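Long-range contacts in DegQ (Legionella fallonii, PDB 3PV2), which is a self-compartmentizing HtrA-family protease that forms twelve-subunit assemblies, in which it probably encloses its substrates, and is likely also a chaperone: residues B[385-391]-B[405-411]; B[34-38]-B[96-100]; B[37-41]-B[73-77]. All coordinates share one frame. Residue numbers count along the deposited sequence, not the author numbering.

Contact 1: residues B[385-391]-B[405-411]; sequences VIGVQVV and RPGDIII
Two antiparallel strands of the second PDZ domain meet here, the second entered through a type II beta turn. The axes of residues 388-391 and 409-411 approach to 4.6 Å at 154° between their directions. Val388 and Ile410 form a hydrogen-bonded pair (Val388 N to Ile410 O 2.9 Å, Ile410 N to Val388 O 2.7 Å), and Gln389 and Ile409 the next, non-hydrogen-bonded pair, CA to CA 4.3 Å. The bonding continues past the start of strand 409-411, into the turn before it: Val390 N reaches Asp408 O at 2.8 Å, and Gly407 N reaches Val390 O at 2.7 Å. The turn spans Arg405 to Asp408, with Gly407 at phi/psi 95/-25, where a CB would jam against the preceding carbonyl. Asp408 OD2 accepts from Arg405 N at 2.8 Å. The chain turns a corner at Gly387, whose CA lies 3.2 Å from Ile410 O; a CB there would clash with that oxygen. Val390 (t) points toward the partner, its CG2 3.9 Å from Ile410 CD1, while Ile409 (mm) brings CD1 to 3.6 Å from Gln389 CB. A water accepts from Gln389 NE2 (2.5 Å) and donates to Gly407 O (2.6 Å), while Gln389 OE1 accepts from Arg373 NE. Strand 370-378 continues the sheet beyond 385-391 and strand 435-441 beyond 409-411, where Arg441 forms a salt bridge with Asp408; Leu424 of helix 421-428 covers Val388 and Ile410.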
ATOM      1  N   VAL B 385     -54.176   4.394  16.737  1.00 37.04           N
ATOM      2  CA  VAL B 385     -54.242   4.286  15.276  1.00 34.94           C
ATOM      3  C   VAL B 385     -54.956   2.986  14.905  1.00 34.65           C
ATOM      4  O   VAL B 385     -54.475   1.905  15.260  1.00 34.66           O
ATOM      5  CB  VAL B 385     -52.841   4.352  14.669  1.00 34.33           C
ATOM      6  CG1 VAL B 385     -52.896   4.121  13.176  1.00 34.25           C
ATOM      7  CG2 VAL B 385     -52.261   5.749  14.908  1.00 34.63           C
ATOM      8  N   ILE B 386     -56.059   3.118  14.137  1.00 34.12           N
ATOM      9  CA  ILE B 386     -56.845   2.018  13.608  1.00 34.33           C
ATOM     10  C   ILE B 386     -56.907   2.135  12.116  1.00 33.43           C
ATOM     11  O   ILE B 386     -57.178   3.223  11.554  1.00 33.16           O
ATOM     12  CB  ILE B 386     -58.264   2.049  14.130  1.00 37.81           C
ATOM     13  CG1 ILE B 386     -58.272   1.792  15.628  1.00 43.26           C
ATOM     14  CG2 ILE B 386     -59.027   0.910  13.565  1.00 38.67           C
ATOM     15  CD1 ILE B 386     -59.605   2.275  16.372  1.00 49.81           C
ATOM     16  N   GLY B 387     -56.604   1.055  11.412  1.00 33.24           N
ATOM     17  CA  GLY B 387     -56.474   1.221   9.978  1.00 32.68           C
ATOM     18  C   GLY B 387     -55.998  -0.064   9.367  1.00 32.63           C
ATOM     19  O   GLY B 387     -56.098  -1.118   9.975  1.00 33.08           O
ATOM     20  N   VAL B 388     -55.500   0.062   8.156  1.00 32.20           N
ATOM     21  CA  VAL B 388     -54.992  -1.099   7.416  1.00 32.21           C
ATOM     22  C   VAL B 388     -53.562  -0.815   7.099  1.00 32.02           C
ATOM     23  O   VAL B 388     -53.253   0.209   6.459  1.00 31.72           O
ATOM     24  CB  VAL B 388     -55.776  -1.324   6.113  1.00 32.07           C
ATOM     25  CG1 VAL B 388     -55.036  -2.329   5.183  1.00 32.09           C
ATOM     26  CG2 VAL B 388     -57.156  -1.876   6.453  1.00 32.54           C
ATOM     27  N   GLN B 389     -52.677  -1.681   7.547  1.00 32.34           N
ATOM     28  CA  GLN B 389     -51.270  -1.537   7.305  1.00 32.39           C
ATOM     29  C   GLN B 389     -50.906  -2.107   6.001  1.00 32.31           C
ATOM     30  O   GLN B 389     -51.337  -3.232   5.661  1.00 32.48           O
ATOM     31  CB  GLN B 389     -50.495  -2.256   8.387  1.00 32.95           C
ATOM     32  CG  GLN B 389     -49.031  -2.285   8.235  1.00 33.26           C
ATOM     33  CD  GLN B 389     -48.371  -2.870   9.462  1.00 35.50           C
ATOM     34  OE1 GLN B 389     -48.586  -4.040   9.807  1.00 35.32           O
ATOM     35  NE2 GLN B 389     -47.581  -2.085  10.116  1.00 34.25           N
ATOM     36  N   VAL B 390     -50.085  -1.371   5.241  1.00 32.21           N
ATOM     37  CA  VAL B 390     -49.606  -1.891   3.947  1.00 32.27           C
ATOM     38  C   VAL B 390     -48.278  -2.602   4.244  1.00 32.84           C
ATOM     39  O   VAL B 390     -47.275  -1.979   4.563  1.00 33.12           O
ATOM     40  CB  VAL B 390     -49.334  -0.790   2.951  1.00 32.10           C
ATOM     41  CG1 VAL B 390     -48.767  -1.390   1.644  1.00 32.32           C
ATOM     42  CG2 VAL B 390     -50.638   0.093   2.707  1.00 31.65           C
ATOM     43  N   VAL B 391     -48.278  -3.918   4.174  1.00 33.16           N
ATOM     44  CA  VAL B 391     -47.139  -4.699   4.551  1.00 33.83           C
ATOM     45  C   VAL B 391     -46.229  -4.755   3.357  1.00 34.11           C
ATOM     46  O   VAL B 391     -45.041  -4.859   3.517  1.00 35.16           O
ATOM     47  CB  VAL B 391     -47.652  -6.164   4.812  1.00 35.43           C
ATOM     48  CG1 VAL B 391     -46.469  -7.218   5.060  1.00 36.17           C
ATOM     49  CG2 VAL B 391     -48.605  -6.138   5.970  1.00 36.86           C
ATOM     50  N   ARG B 405     -46.166   3.337   0.413  1.00 33.42           N
ATOM     51  CA  ARG B 405     -45.011   2.472   0.638  1.00 33.98           C
ATOM     52  C   ARG B 405     -45.226   1.508   1.828  1.00 33.75           C
ATOM     53  O   ARG B 405     -46.012   1.800   2.768  1.00 33.33           O
ATOM     54  CB  ARG B 405     -43.794   3.354   0.970  1.00 36.00           C
ATOM     55  CG  ARG B 405     -43.300   4.248  -0.183  1.00 36.53           C
ATOM     56  CD  ARG B 405     -42.628   3.461  -1.299  1.00 39.74           C
ATOM     57  NE  ARG B 405     -42.230   4.338  -2.409  1.00 42.28           N
ATOM     58  CZ  ARG B 405     -43.011   4.751  -3.396  1.00 43.89           C
ATOM     59  NH1 ARG B 405     -44.307   4.393  -3.487  1.00 40.30           N
ATOM     60  NH2 ARG B 405     -42.475   5.502  -4.336  1.00 45.21           N
ATOM     61  N   PRO B 406     -44.511   0.377   1.799  1.00 34.17           N
ATOM     62  CA  PRO B 406     -44.621  -0.586   2.864  1.00 34.16           C
ATOM     63  C   PRO B 406     -44.503   0.104   4.184  1.00 35.00           C
ATOM     64  O   PRO B 406     -43.724   1.052   4.319  1.00 36.16           O
ATOM     65  CB  PRO B 406     -43.438  -1.528   2.619  1.00 36.05           C
ATOM     66  CG  PRO B 406     -43.288  -1.474   1.038  1.00 36.84           C
ATOM     67  CD  PRO B 406     -43.511  -0.000   0.775  1.00 34.86           C
ATOM     68  N   GLY B 407     -45.293  -0.320   5.175  1.00 34.22           N
ATOM     69  CA  GLY B 407     -45.263   0.399   6.449  1.00 34.17           C
ATOM     70  C   GLY B 407     -46.306   1.447   6.642  1.00 33.56           C
ATOM     71  O   GLY B 407     -46.593   1.760   7.781  1.00 33.65           O
ATOM     72  N   ASP B 408     -46.836   2.025   5.546  1.00 33.14           N
ATOM     73  CA  ASP B 408     -47.929   2.939   5.619  1.00 32.70           C
ATOM     74  C   ASP B 408     -49.179   2.373   6.284  1.00 32.31           C
ATOM     75  O   ASP B 408     -49.498   1.199   6.072  1.00 32.20           O
ATOM     76  CB  ASP B 408     -48.283   3.412   4.215  1.00 32.43           C
ATOM     77  CG  ASP B 408     -47.306   4.433   3.660  1.00 32.94           C
ATOM     78  OD1 ASP B 408     -46.383   4.861   4.388  1.00 33.53           O
ATOM     79  OD2 ASP B 408     -47.460   4.845   2.455  1.00 32.90           O
ATOM     80  N   ILE B 409     -49.867   3.169   7.106  1.00 32.26           N
ATOM     81  CA  ILE B 409     -51.131   2.779   7.599  1.00 32.04           C
ATOM     82  C   ILE B 409     -52.207   3.587   6.919  1.00 31.73           C
ATOM     83  O   ILE B 409     -52.226   4.823   7.023  1.00 31.83           O
ATOM     84  CB  ILE B 409     -51.306   2.971   9.141  1.00 32.39           C
ATOM     85  CG1 ILE B 409     -50.118   2.404   9.958  1.00 32.91           C
ATOM     86  CG2 ILE B 409     -52.627   2.348   9.608  1.00 32.35           C
ATOM     87  CD1 ILE B 409     -49.726   1.053   9.628  1.00 32.97           C
ATOM     88  N   ILE B 410     -53.132   2.915   6.223  1.00 31.49           N
ATOM     89  CA  ILE B 410     -54.307   3.556   5.655  1.00 31.35           C
ATOM     90  C   ILE B 410     -55.373   3.744   6.720  1.00 31.55           C
ATOM     91  O   ILE B 410     -55.932   2.777   7.261  1.00 31.72           O
ATOM     92  CB  ILE B 410     -54.877   2.784   4.531  1.00 31.21           C
ATOM     93  CG1 ILE B 410     -53.837   2.703   3.418  1.00 31.13           C
ATOM     94  CG2 ILE B 410     -56.135   3.478   3.915  1.00 31.23           C
ATOM     95  CD1 ILE B 410     -54.198   1.561   2.359  1.00 31.12           C
ATOM     96  N   ILE B 411     -55.572   4.998   7.080  1.00 31.68           N
ATOM     97  CA  ILE B 411     -56.503   5.317   8.164  1.00 32.01           C
ATOM     98  C   ILE B 411     -57.845   5.895   7.722  1.00 32.16           C
ATOM     99  O   ILE B 411     -58.771   5.902   8.512  1.00 32.56           O
ATOM    100  CB  ILE B 411     -55.881   6.237   9.207  1.00 32.32           C
ATOM    101  CG1 ILE B 411     -55.510   7.566   8.597  1.00 32.34           C
ATOM    102  CG2 ILE B 411     -54.633   5.595   9.811  1.00 32.39           C
ATOM    103  CD1 ILE B 411     -55.294   8.672   9.797  1.00 32.90           C
TER
HETATM  104  O   HOH W   1     -46.508   0.156   9.776  1.00 41.18           O

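Contact 2: residues B[34-38]-B[96-100]; sequences NVAVQ and HVIRN
Val37, Val97 and Ile98 bury the most surface where a strand of the N-terminal barrel of the trypsin-like domain packs against the end of a short helix. Residues 34-38 are a regular beta strand, so side chains alternate: Val35 and Val37, both t, point toward the helix while Ala36 points away. Val37 comes closest: its CG2 lies 3.4 Å from Val97 O and 4.0 Å from Ile98 CG2, with CA atoms of Val37 and Ile98 6.3 Å apart. Val97 (t) sets CG1 3.9 Å from Val35 CG1, and Ile98 (pp) has CG2 4.2 Å from the same Val35 CG1. The contact is van der Waals packing, of aliphatic side chains on one another and of a methyl group on a backbone carbonyl. The helix ends at Ile98; Arg99 leaves helical angles and Asn100 takes left-handed ones (66/24). On the same helix His96 ND1 bonds to Asp126 and its side chain touches Ser205, consistent with the catalytic triad of trypsin-like peptidases. Strands 74-85 and 101-107 flank strand 32-40: Ser77 OG holds Val97 O, and Ile104 packs on both Val35 and Val37.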
ATOM      1  N   ASN B  34     -18.490 -27.348 -35.973  1.00 41.08           N
ATOM      2  CA  ASN B  34     -17.904 -26.234 -35.240  1.00 41.46           C
ATOM      3  C   ASN B  34     -18.727 -24.997 -35.600  1.00 41.97           C
ATOM      4  O   ASN B  34     -19.152 -24.853 -36.704  1.00 40.77           O
ATOM      5  CB  ASN B  34     -16.438 -26.089 -35.657  1.00 42.48           C
ATOM      6  CG  ASN B  34     -15.754 -24.910 -35.000  1.00 45.29           C
ATOM      7  OD1 ASN B  34     -15.169 -25.017 -33.909  1.00 48.14           O
ATOM      8  ND2 ASN B  34     -15.835 -23.770 -35.653  1.00 44.01           N
ATOM      9  N   VAL B  35     -18.988 -24.163 -34.611  1.00 42.81           N
ATOM     10  CA  VAL B  35     -19.718 -22.936 -34.749  1.00 43.42           C
ATOM     11  C   VAL B  35     -18.811 -21.831 -34.270  1.00 45.73           C
ATOM     12  O   VAL B  35     -18.423 -21.836 -33.091  1.00 45.83           O
ATOM     13  CB  VAL B  35     -20.948 -22.894 -33.805  1.00 42.82           C
ATOM     14  CG1 VAL B  35     -21.599 -21.548 -33.881  1.00 42.06           C
ATOM     15  CG2 VAL B  35     -21.945 -23.949 -34.155  1.00 39.89           C
ATOM     16  N   ALA B  36     -18.486 -20.908 -35.178  1.00 48.31           N
ATOM     17  CA  ALA B  36     -17.597 -19.781 -34.917  1.00 51.28           C
ATOM     18  C   ALA B  36     -18.410 -18.510 -35.073  1.00 53.68           C
ATOM     19  O   ALA B  36     -19.086 -18.355 -36.094  1.00 53.08           O
ATOM     20  CB  ALA B  36     -16.404 -19.797 -35.956  1.00 51.18           C
ATOM     21  N   VAL B  37     -18.322 -17.624 -34.086  1.00 57.52           N
ATOM     22  CA  VAL B  37     -19.066 -16.350 -34.057  1.00 61.89           C
ATOM     23  C   VAL B  37     -18.101 -15.193 -33.895  1.00 66.57           C
ATOM     24  O   VAL B  37     -17.101 -15.315 -33.167  1.00 66.91           O
ATOM     25  CB  VAL B  37     -20.054 -16.292 -32.854  1.00 61.76           C
ATOM     26  CG1 VAL B  37     -20.832 -14.964 -32.807  1.00 61.36           C
ATOM     27  CG2 VAL B  37     -21.006 -17.472 -32.922  1.00 60.76           C
ATOM     28  N   GLN B  38     -18.418 -14.101 -34.579  1.00 70.70           N
ATOM     29  CA  GLN B  38     -17.716 -12.822 -34.515  1.00 76.14           C
ATOM     30  C   GLN B  38     -18.766 -11.815 -34.105  1.00 78.56           C
ATOM     31  O   GLN B  38     -19.881 -11.856 -34.622  1.00 77.65           O
ATOM     32  CB  GLN B  38     -17.225 -12.385 -35.920  1.00 77.63           C
ATOM     33  CG  GLN B  38     -15.944 -13.050 -36.439  1.00 81.67           C
ATOM     34  CD  GLN B  38     -16.022 -14.598 -36.497  1.00 82.72           C
ATOM     35  OE1 GLN B  38     -16.954 -15.180 -37.091  1.00 83.81           O
ATOM     36  NE2 GLN B  38     -15.040 -15.257 -35.888  1.00 82.32           N
ATOM     37  N   HIS B  96     -25.849 -19.130 -25.559  1.00 50.57           N
ATOM     38  CA  HIS B  96     -24.659 -18.374 -25.138  1.00 52.21           C
ATOM     39  C   HIS B  96     -23.541 -18.418 -26.174  1.00 53.38           C
ATOM     40  O   HIS B  96     -22.780 -17.476 -26.264  1.00 55.68           O
ATOM     41  CB  HIS B  96     -24.165 -18.767 -23.756  1.00 51.74           C
ATOM     42  CG  HIS B  96     -23.353 -20.026 -23.720  1.00 49.93           C
ATOM     43  ND1 HIS B  96     -23.855 -21.207 -23.240  1.00 46.11           N
ATOM     44  CD2 HIS B  96     -22.057 -20.274 -24.041  1.00 51.01           C
ATOM     45  CE1 HIS B  96     -22.916 -22.140 -23.297  1.00 49.76           C
ATOM     46  NE2 HIS B  96     -21.819 -21.600 -23.796  1.00 48.19           N
ATOM     47  N   VAL B  97     -23.474 -19.468 -26.991  1.00 52.48           N
ATOM     48  CA  VAL B  97     -22.464 -19.531 -28.056  1.00 52.06           C
ATOM     49  C   VAL B  97     -22.688 -18.423 -29.091  1.00 54.25           C
ATOM     50  O   VAL B  97     -21.733 -17.779 -29.565  1.00 55.22           O
ATOM     51  CB  VAL B  97     -22.435 -20.965 -28.679  1.00 50.23           C
ATOM     52  CG1 VAL B  97     -21.640 -21.057 -29.976  1.00 49.97           C
ATOM     53  CG2 VAL B  97     -21.867 -21.958 -27.666  1.00 50.86           C
ATOM     54  N   ILE B  98     -23.943 -18.212 -29.482  1.00 55.38           N
ATOM     55  CA  ILE B  98     -24.246 -17.288 -30.569  1.00 55.75           C
ATOM     56  C   ILE B  98     -24.746 -15.903 -30.189  1.00 58.79           C
ATOM     57  O   ILE B  98     -24.974 -15.097 -31.076  1.00 58.31           O
ATOM     58  CB  ILE B  98     -25.231 -17.896 -31.651  1.00 55.09           C
ATOM     59  CG1 ILE B  98     -26.599 -18.283 -31.083  1.00 52.59           C
ATOM     60  CG2 ILE B  98     -24.592 -19.100 -32.321  1.00 51.46           C
ATOM     61  CD1 ILE B  98     -27.489 -17.133 -30.542  1.00 52.99           C
ATOM     62  N   ARG B  99     -24.933 -15.623 -28.909  1.00 61.33           N
ATOM     63  CA  ARG B  99     -25.472 -14.330 -28.547  1.00 65.10           C
ATOM     64  C   ARG B  99     -24.569 -13.194 -29.004  1.00 66.70           C
ATOM     65  O   ARG B  99     -23.335 -13.298 -28.917  1.00 66.58           O
ATOM     66  CB  ARG B  99     -25.700 -14.204 -27.049  1.00 66.75           C
ATOM     67  CG  ARG B  99     -27.134 -14.510 -26.654  1.00 71.34           C
ATOM     68  CD  ARG B  99     -27.484 -13.951 -25.303  1.00 74.85           C
ATOM     69  NE  ARG B  99     -26.601 -14.456 -24.262  1.00 76.73           N
ATOM     70  CZ  ARG B  99     -26.808 -15.568 -23.553  1.00 78.22           C
ATOM     71  NH1 ARG B  99     -27.865 -16.343 -23.789  1.00 77.94           N
ATOM     72  NH2 ARG B  99     -25.936 -15.922 -22.608  1.00 76.54           N
ATOM     73  N   ASN B 100     -25.216 -12.112 -29.453  1.00 68.05           N
ATOM     74  CA  ASN B 100     -24.547 -10.913 -29.939  1.00 69.76           C
ATOM     75  C   ASN B 100     -23.762 -11.154 -31.222  1.00 68.75           C
ATOM     76  O   ASN B 100     -22.828 -10.427 -31.529  1.00 70.40           O
ATOM     77  CB  ASN B 100     -23.642 -10.337 -28.860  1.00 71.16           C
ATOM     78  CG  ASN B 100     -24.401 -10.008 -27.575  1.00 73.83           C
ATOM     79  OD1 ASN B 100     -25.369  -9.249 -27.587  1.00 78.22           O
ATOM     80  ND2 ASN B 100     -23.954 -10.569 -26.462  1.00 73.91           N
TER

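Contact 3: residues B[37-41]-B[73-77]; sequences VQGYL and RKFES
Strands 37-40 and 74-77 form an antiparallel pair of neighbouring strands in the closed six-stranded N-terminal barrel of the trypsin-like fold, axes approaching to 4.8 Å with 154° between their directions; the connecting residues between them are largely unmodelled. Val37 opens the register as a hydrogen-bonded pair with Ser77, Val37 N to Ser77 O 2.9 Å and Ser77 N to Val37 O 3.0 Å; its CG1 lies 4.4 Å from Phe75 CE1. Gln38 pairs with Glu76 on the other face without hydrogen bonds, Gln38 NE2 sitting 3.9 Å from Glu76 CB. Gly39 faces Phe75 in the second hydrogen-bonded pair, with Gly39 N to Phe75 O and Phe75 N to Gly39 O both 3.0 Å. Phe75 (chi1 80°, p) folds its ring back across the glycine, so that Gly39 N lies over one ring face; an ideal CB at Gly39 would stand a tight 3.0 Å from Phe75 CE2. Tyr40 (m) pairs with Lys74 on the face of Gln38 and Glu76, and Lys74 CD makes a CH-pi contact 4.0 Å from the centroid of the Tyr40 ring. Lys74 NZ forms a salt bridge with Glu395 of a neighbouring subunit. Leu41 leaves the strand yet keeps a bond, Leu41 N to Arg73 O 3.1 Å, while its CD2 rests 3.9 Å from Phe75 CD2 and its CD1 3.7 Å from Arg73 CB.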
ATOM      1  N   VAL B  37     -18.322 -17.624 -34.086  1.00 57.52           N
ATOM      2  CA  VAL B  37     -19.066 -16.350 -34.057  1.00 61.89           C
ATOM      3  C   VAL B  37     -18.101 -15.193 -33.895  1.00 66.57           C
ATOM      4  O   VAL B  37     -17.101 -15.315 -33.167  1.00 66.91           O
ATOM      5  CB  VAL B  37     -20.054 -16.292 -32.854  1.00 61.76           C
ATOM      6  CG1 VAL B  37     -20.832 -14.964 -32.807  1.00 61.36           C
ATOM      7  CG2 VAL B  37     -21.006 -17.472 -32.922  1.00 60.76           C
ATOM      8  N   GLN B  38     -18.418 -14.101 -34.579  1.00 70.70           N
ATOM      9  CA  GLN B  38     -17.716 -12.822 -34.515  1.00 76.14           C
ATOM     10  C   GLN B  38     -18.766 -11.815 -34.105  1.00 78.56           C
ATOM     11  O   GLN B  38     -19.881 -11.856 -34.622  1.00 77.65           O
ATOM     12  CB  GLN B  38     -17.225 -12.385 -35.920  1.00 77.63           C
ATOM     13  CG  GLN B  38     -15.944 -13.050 -36.439  1.00 81.67           C
ATOM     14  CD  GLN B  38     -16.022 -14.598 -36.497  1.00 82.72           C
ATOM     15  OE1 GLN B  38     -16.954 -15.180 -37.091  1.00 83.81           O
ATOM     16  NE2 GLN B  38     -15.040 -15.257 -35.888  1.00 82.32           N
ATOM     17  N   GLY B  39     -18.443 -10.870 -33.248  1.00 82.98           N
ATOM     18  CA  GLY B  39     -19.447  -9.881 -32.945  1.00 86.70           C
ATOM     19  C   GLY B  39     -18.956  -8.700 -32.175  1.00 92.02           C
ATOM     20  O   GLY B  39     -17.766  -8.572 -31.924  1.00 93.14           O
ATOM     21  N   TYR B  40     -19.897  -7.821 -31.839  1.00 97.12           N
ATOM     22  CA  TYR B  40     -19.668  -6.726 -30.906  1.00102.90           C
ATOM     23  C   TYR B  40     -20.645  -6.849 -29.737  1.00104.83           C
ATOM     24  O   TYR B  40     -21.827  -7.161 -29.925  1.00103.77           O
ATOM     25  CB  TYR B  40     -19.827  -5.359 -31.578  1.00105.41           C
ATOM     26  CG  TYR B  40     -18.793  -5.079 -32.653  1.00109.92           C
ATOM     27  CD1 TYR B  40     -18.785  -5.812 -33.844  1.00111.78           C
ATOM     28  CD2 TYR B  40     -17.827  -4.084 -32.492  1.00115.22           C
ATOM     29  CE1 TYR B  40     -17.847  -5.581 -34.831  1.00113.92           C
ATOM     30  CE2 TYR B  40     -16.879  -3.839 -33.489  1.00117.70           C
ATOM     31  CZ  TYR B  40     -16.900  -4.596 -34.657  1.00116.86           C
ATOM     32  OH  TYR B  40     -15.984  -4.386 -35.660  1.00118.58           O
ATOM     33  N   LEU B  41     -20.133  -6.606 -28.532  1.00108.83           N
ATOM     34  CA  LEU B  41     -20.950  -6.604 -27.317  1.00111.28           C
ATOM     35  C   LEU B  41     -21.244  -5.168 -26.841  1.00115.67           C
ATOM     36  O   LEU B  41     -20.458  -4.252 -27.105  1.00117.65           O
ATOM     37  CB  LEU B  41     -20.281  -7.441 -26.210  1.00110.80           C
ATOM     38  CG  LEU B  41     -18.784  -7.308 -25.890  1.00112.28           C
ATOM     39  CD1 LEU B  41     -18.533  -6.207 -24.863  1.00115.55           C
ATOM     40  CD2 LEU B  41     -18.229  -8.645 -25.393  1.00110.20           C
ATOM     41  N   ARG B  73     -17.183  -3.075 -28.428  1.00126.42           N
ATOM     42  CA  ARG B  73     -16.068  -3.993 -28.191  1.00125.80           C
ATOM     43  C   ARG B  73     -16.174  -5.253 -29.061  1.00121.46           C
ATOM     44  O   ARG B  73     -17.255  -5.792 -29.246  1.00119.56           O
ATOM     45  CB  ARG B  73     -15.966  -4.366 -26.700  1.00126.55           C
ATOM     46  CG  ARG B  73     -14.755  -5.276 -26.364  1.00129.02           C
ATOM     47  CD  ARG B  73     -13.806  -4.726 -25.267  1.00135.42           C
ATOM     48  NE  ARG B  73     -13.531  -3.277 -25.334  1.00141.72           N
ATOM     49  CZ  ARG B  73     -12.688  -2.660 -26.176  1.00145.75           C
ATOM     50  NH1 ARG B  73     -11.998  -3.332 -27.096  1.00145.44           N
ATOM     51  NH2 ARG B  73     -12.542  -1.338 -26.104  1.00149.14           N
ATOM     52  N   LYS B  74     -15.038  -5.714 -29.573  1.00119.20           N
ATOM     53  CA  LYS B  74     -14.991  -6.782 -30.563  1.00115.42           C
ATOM     54  C   LYS B  74     -14.669  -8.120 -29.877  1.00110.92           C
ATOM     55  O   LYS B  74     -13.801  -8.162 -29.010  1.00111.62           O
ATOM     56  CB  LYS B  74     -13.937  -6.409 -31.622  1.00117.27           C
ATOM     57  CG  LYS B  74     -13.726  -7.402 -32.764  1.00117.17           C
ATOM     58  CD  LYS B  74     -14.974  -7.641 -33.598  1.00116.89           C
ATOM     59  CE  LYS B  74     -14.712  -8.656 -34.709  1.00116.26           C
ATOM     60  NZ  LYS B  74     -13.872  -8.063 -35.785  1.00117.78           N
ATOM     61  N   PHE B  75     -15.382  -9.194 -30.244  1.00105.06           N
ATOM     62  CA  PHE B  75     -15.114 -10.540 -29.693  1.00100.44           C
ATOM     63  C   PHE B  75     -15.311 -11.680 -30.681  1.00 96.49           C
ATOM     64  O   PHE B  75     -15.994 -11.529 -31.705  1.00 95.88           O
ATOM     65  CB  PHE B  75     -15.997 -10.825 -28.480  1.00 99.22           C
ATOM     66  CG  PHE B  75     -17.405 -11.239 -28.824  1.00 95.31           C
ATOM     67  CD1 PHE B  75     -17.734 -12.577 -28.972  1.00 91.21           C
ATOM     68  CD2 PHE B  75     -18.402 -10.291 -28.972  1.00 95.16           C
ATOM     69  CE1 PHE B  75     -19.030 -12.965 -29.268  1.00 89.29           C
ATOM     70  CE2 PHE B  75     -19.702 -10.662 -29.276  1.00 93.10           C
ATOM     71  CZ  PHE B  75     -20.018 -12.001 -29.421  1.00 91.13           C
ATOM     72  N   GLU B  76     -14.717 -12.827 -30.348  1.00 92.35           N
ATOM     73  CA  GLU B  76     -15.089 -14.091 -30.990  1.00 88.40           C
ATOM     74  C   GLU B  76     -15.329 -15.219 -29.997  1.00 83.43           C
ATOM     75  O   GLU B  76     -14.783 -15.269 -28.878  1.00 83.71           O
ATOM     76  CB  GLU B  76     -14.159 -14.513 -32.146  1.00 89.28           C
ATOM     77  CG  GLU B  76     -12.685 -14.723 -31.843  1.00 93.37           C
ATOM     78  CD  GLU B  76     -11.767 -14.079 -32.910  1.00 98.98           C
ATOM     79  OE1 GLU B  76     -11.937 -12.869 -33.205  1.00103.22           O
ATOM     80  OE2 GLU B  76     -10.872 -14.770 -33.451  1.00101.60           O
ATOM     81  N   SER B  77     -16.208 -16.104 -30.431  1.00 77.29           N
ATOM     82  CA  SER B  77     -16.749 -17.144 -29.601  1.00 72.51           C
ATOM     83  C   SER B  77     -16.752 -18.429 -30.421  1.00 67.85           C
ATOM     84  O   SER B  77     -17.223 -18.457 -31.550  1.00 67.58           O
ATOM     85  CB  SER B  77     -18.158 -16.766 -29.185  1.00 71.87           C
ATOM     86  OG  SER B  77     -18.888 -17.927 -28.855  1.00 71.01           O
TER

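Contacts 2 and 3 both use strand 32-40 and share Val37 and Gln38, with centres about 8 Å apart. Contact 2 is buried and held by aliphatic side chains; contact 3 lies at the surface and is held mainly by backbone hydrogen bonds, with a charged side chain reaching another subunit. The two meet directly: Ser77 OG probably bonds to Val97 O at 2.9 Å, and Phe75 CZ packs 3.6 Å from Arg99 O. Contact 1, partly buried, lies in the second PDZ domain, its centre about 52 Å from each of the others. Its strand pairing resembles that of contact 3, but most of its side chains are aliphatic and a turn leads into its second strand.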